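PDB 5Y5A: KLLA0F20702p from Kluyveromyces lactis, which is the yeast telomerase subunit Est1, which probably brings telomerase to chromosome ends by binding the telomere protein Cdc13. Local coordinates for residues A[479-484]-A[504-509]. Numbering follows the deposited sequence.
Sequences DYFYEE and EKLLSM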
ATOM      1  N   ASP A 479       2.962  13.909  19.447  1.00 64.42           N
ATOM      2  CA  ASP A 479       3.451  12.817  20.278  1.00 65.48           C
ATOM      3  C   ASP A 479       3.284  11.443  19.643  1.00 60.76           C
ATOM      4  O   ASP A 479       3.800  10.451  20.167  1.00 56.02           O
ATOM      5  CB  ASP A 479       2.755  12.852  21.637  1.00 75.42           C
ATOM      6  CG  ASP A 479       3.167  14.054  22.460  1.00 86.27           C
ATOM      7  OD1 ASP A 479       4.291  14.553  22.244  1.00 91.15           O
ATOM      8  OD2 ASP A 479       2.373  14.504  23.312  1.00 90.34           O
ATOM      9  N   TYR A 480       2.589  11.386  18.509  1.00 53.78           N
ATOM     10  CA  TYR A 480       2.333  10.113  17.848  1.00 49.66           C
ATOM     11  C   TYR A 480       1.924  10.288  16.391  1.00 52.82           C
ATOM     12  O   TYR A 480       1.593  11.393  15.954  1.00 55.87           O
ATOM     13  CB  TYR A 480       1.253   9.326  18.606  1.00 53.99           C
ATOM     14  CG  TYR A 480      -0.098  10.015  18.701  1.00 58.47           C
ATOM     15  CD1 TYR A 480      -1.070   9.820  17.725  1.00 53.86           C
ATOM     16  CD2 TYR A 480      -0.409  10.846  19.777  1.00 60.23           C
ATOM     17  CE1 TYR A 480      -2.303  10.437  17.807  1.00 53.44           C
ATOM     18  CE2 TYR A 480      -1.645  11.470  19.864  1.00 59.99           C
ATOM     19  CZ  TYR A 480      -2.588  11.260  18.877  1.00 59.91           C
ATOM     20  OH  TYR A 480      -3.821  11.875  18.957  1.00 59.83           O
ATOM     21  N   PHE A 481       1.953   9.187  15.645  1.00 50.32           N
ATOM     22  CA  PHE A 481       1.576   9.191  14.233  1.00 50.33           C
ATOM     23  C   PHE A 481       0.060   9.227  14.053  1.00 50.82           C
ATOM     24  O   PHE A 481      -0.679   8.645  14.849  1.00 49.01           O
ATOM     25  CB  PHE A 481       2.146   7.961  13.520  1.00 51.89           C
ATOM     26  CG  PHE A 481       3.515   8.168  12.935  1.00 50.72           C
ATOM     27  CD1 PHE A 481       4.258   9.297  13.247  1.00 49.73           C
ATOM     28  CD2 PHE A 481       4.051   7.237  12.058  1.00 46.93           C
ATOM     29  CE1 PHE A 481       5.511   9.484  12.706  1.00 46.80           C
ATOM     30  CE2 PHE A 481       5.309   7.418  11.514  1.00 43.75           C
ATOM     31  CZ  PHE A 481       6.039   8.545  11.836  1.00 46.28           C
ATOM     32  N   TYR A 482      -0.393   9.911  13.004  1.00 53.28           N
ATOM     33  CA  TYR A 482      -1.812   9.950  12.663  1.00 47.75           C
ATOM     34  C   TYR A 482      -2.134   8.874  11.617  1.00 48.44           C
ATOM     35  O   TYR A 482      -1.226   8.211  11.103  1.00 42.06           O
ATOM     36  CB  TYR A 482      -2.210  11.341  12.155  1.00 42.10           C
ATOM     37  CG  TYR A 482      -1.981  12.452  13.161  1.00 49.52           C
ATOM     38  CD1 TYR A 482      -2.008  12.198  14.526  1.00 56.12           C
ATOM     39  CD2 TYR A 482      -1.724  13.752  12.746  1.00 45.69           C
ATOM     40  CE1 TYR A 482      -1.788  13.207  15.447  1.00 55.93           C
ATOM     41  CE2 TYR A 482      -1.508  14.771  13.665  1.00 48.23           C
ATOM     42  CZ  TYR A 482      -1.540  14.488  15.010  1.00 54.31           C
ATOM     43  OH  TYR A 482      -1.320  15.490  15.923  1.00 62.04           O
ATOM     44  N   GLU A 483      -3.420   8.705  11.306  1.00 45.94           N
ATOM     45  CA  GLU A 483      -3.864   7.634  10.413  1.00 45.01           C
ATOM     46  C   GLU A 483      -3.109   7.657   9.096  1.00 39.74           C
ATOM     47  O   GLU A 483      -2.608   6.624   8.646  1.00 45.57           O
ATOM     48  CB  GLU A 483      -5.373   7.726  10.135  1.00 49.53           C
ATOM     49  CG  GLU A 483      -6.276   7.351  11.312  1.00 58.40           C
ATOM     50  CD  GLU A 483      -6.750   8.561  12.111  1.00 60.58           C
ATOM     51  OE1 GLU A 483      -6.002   9.565  12.195  1.00 50.67           O
ATOM     52  OE2 GLU A 483      -7.875   8.503  12.654  1.00 64.70           O
ATOM     53  N   GLU A 484      -3.019   8.835   8.485  1.00 40.93           N
ATOM     54  CA  GLU A 484      -2.370   8.951   7.185  1.00 40.74           C
ATOM     55  C   GLU A 484      -0.862   8.685   7.290  1.00 44.02           C
ATOM     56  O   GLU A 484      -0.259   8.180   6.346  1.00 37.29           O
ATOM     57  CB  GLU A 484      -2.640  10.328   6.555  1.00 40.34           C
ATOM     58  CG  GLU A 484      -2.061  11.531   7.310  1.00 42.54           C
ATOM     59  CD  GLU A 484      -3.032  12.137   8.308  1.00 45.80           C
ATOM     60  OE1 GLU A 484      -3.005  13.377   8.477  1.00 43.10           O
ATOM     61  OE2 GLU A 484      -3.826  11.376   8.914  1.00 45.50           O
ATOM     62  N   GLU A 504      11.272  14.860  15.318  1.00 70.71           N
ATOM     63  CA  GLU A 504      12.617  14.743  15.866  1.00 77.95           C
ATOM     64  C   GLU A 504      12.620  14.107  17.250  1.00 75.52           C
ATOM     65  O   GLU A 504      13.274  13.094  17.472  1.00 75.32           O
ATOM     66  CB  GLU A 504      13.262  16.128  15.929  1.00 83.47           C
ATOM     67  CG  GLU A 504      14.772  16.148  15.961  1.00 87.44           C
ATOM     68  CD  GLU A 504      15.318  17.565  16.027  1.00 95.54           C
ATOM     69  OE1 GLU A 504      14.507  18.515  16.052  1.00 89.65           O
ATOM     70  OE2 GLU A 504      16.555  17.734  16.057  1.00106.65           O
ATOM     71  N   LYS A 505      11.852  14.695  18.163  1.00 72.10           N
ATOM     72  CA  LYS A 505      11.838  14.268  19.557  1.00 82.40           C
ATOM     73  C   LYS A 505      11.163  12.918  19.824  1.00 81.21           C
ATOM     74  O   LYS A 505      11.375  12.336  20.889  1.00 80.42           O
ATOM     75  CB  LYS A 505      11.155  15.334  20.409  1.00 92.92           C
ATOM     76  CG  LYS A 505       9.703  15.575  20.051  1.00 96.24           C
ATOM     77  CD  LYS A 505       9.192  16.788  20.794  1.00104.18           C
ATOM     78  CE  LYS A 505       7.772  17.127  20.406  1.00106.22           C
ATOM     79  NZ  LYS A 505       7.458  18.529  20.806  1.00110.50           N
ATOM     80  N   LEU A 506      10.357  12.430  18.903  1.00 75.74           N
ATOM     81  CA  LEU A 506       9.675  11.173  19.121  1.00 76.35           C
ATOM     82  C   LEU A 506      10.607  10.032  19.444  1.00 85.68           C
ATOM     83  O   LEU A 506      10.289   9.165  20.224  1.00 93.34           O
ATOM     84  CB  LEU A 506       8.877  10.791  17.885  1.00 71.38           C
ATOM     85  CG  LEU A 506       7.533  11.453  17.656  1.00 69.76           C
ATOM     86  CD1 LEU A 506       6.655  10.571  16.807  1.00 74.87           C
ATOM     87  CD2 LEU A 506       6.875  11.709  18.985  1.00 60.34           C
ATOM     88  N   LEU A 507      11.765  10.027  18.828  1.00 83.87           N
ATOM     89  CA  LEU A 507      12.706   8.926  18.995  1.00 87.86           C
ATOM     90  C   LEU A 507      13.262   8.845  20.415  1.00 92.92           C
ATOM     91  O   LEU A 507      13.715   7.786  20.854  1.00 94.44           O
ATOM     92  CB  LEU A 507      13.849   9.050  17.987  1.00 89.76           C
ATOM     93  CG  LEU A 507      14.654  10.349  17.957  1.00 89.20           C
ATOM     94  CD1 LEU A 507      15.828  10.324  18.941  1.00 92.56           C
ATOM     95  CD2 LEU A 507      15.129  10.620  16.537  1.00 87.10           C
ATOM     96  N   SER A 508      13.232   9.966  21.126  1.00 92.34           N
ATOM     97  CA  SER A 508      13.714  10.000  22.499  1.00 95.83           C
ATOM     98  C   SER A 508      12.577   9.761  23.493  1.00 94.17           C
ATOM     99  O   SER A 508      12.792   9.772  24.705  1.00 96.69           O
ATOM    100  CB  SER A 508      14.409  11.334  22.786  1.00 99.11           C
ATOM    101  OG  SER A 508      13.500  12.417  22.692  1.00100.29           O
ATOM    102  N   MET A 509      11.373   9.539  22.976  1.00 89.22           N
ATOM    103  CA  MET A 509      10.214   9.287  23.828  1.00 86.71           C
ATOM    104  C   MET A 509       9.980   7.789  24.040  1.00 86.08           C
ATOM    105  O   MET A 509      10.501   6.947  23.302  1.00 83.91           O
ATOM    106  CB  MET A 509       8.961   9.941  23.237  1.00 82.69           C
ATOM    107  CG  MET A 509       9.052  11.457  23.118  1.00 82.55           C
ATOM    108  SD  MET A 509       7.611  12.196  22.325  1.00111.64           S
ATOM    109  CE  MET A 509       6.405  12.117  23.648  1.00 98.58           C
TER
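A short 3-10 turn, 506-508, packs against the extended run that leads into helix 483-487, and Leu506 of the turn and Met509 just after it reach across to Asp479 and Phe481. Leu506 points its CB at the other segment and divides its two methyls between backbone and ring. CD2 rests on the peptide after Asp479, 3.5 Å from Asp479 O, while CD1 approaches the Phe481 ring obliquely, 4.4 Å from Phe481 CE1. Asp479 O is at the same time hydrogen-bonded to Arg515 NH1, so the methyl lies against a carbonyl that already has a polar partner. Farther out, the side chains of Met509 and Asp479 cross at about a right angle. Met509 runs extended as far as SD and then bends (chi3 76°), which brings CE to 3.5 Å from Asp479 OD1, a methyl-to-carboxylate touch. Lys505 NZ stays 5.3 Å from Asp479 OD1, too far for a salt bridge, though its charge may still favour the carboxylate; the ammonium is hydrogen-bonded to Thr477 OG1. The turn holds its own shape: Lys505 O accepts from both Ser508 N and Ser508 OG (2.8 Å for the hydroxyl), and Met509 N donates to Leu506 O. The CB of Met509, like that of Leu506, points toward 479-484. Phe481 and Leu506 also pack on apolar side chains of the bound peptide, consistent with a part in holding Cdc13. The contact thus joins the extended lead into helix 483-487 to a 3-10 turn by methyl groups laid against a carbonyl and a carboxylate, with a looser Leu506-Phe481 apolar touch, beside a peptide-binding surface within a largely helical, TPR-related Est1 fold.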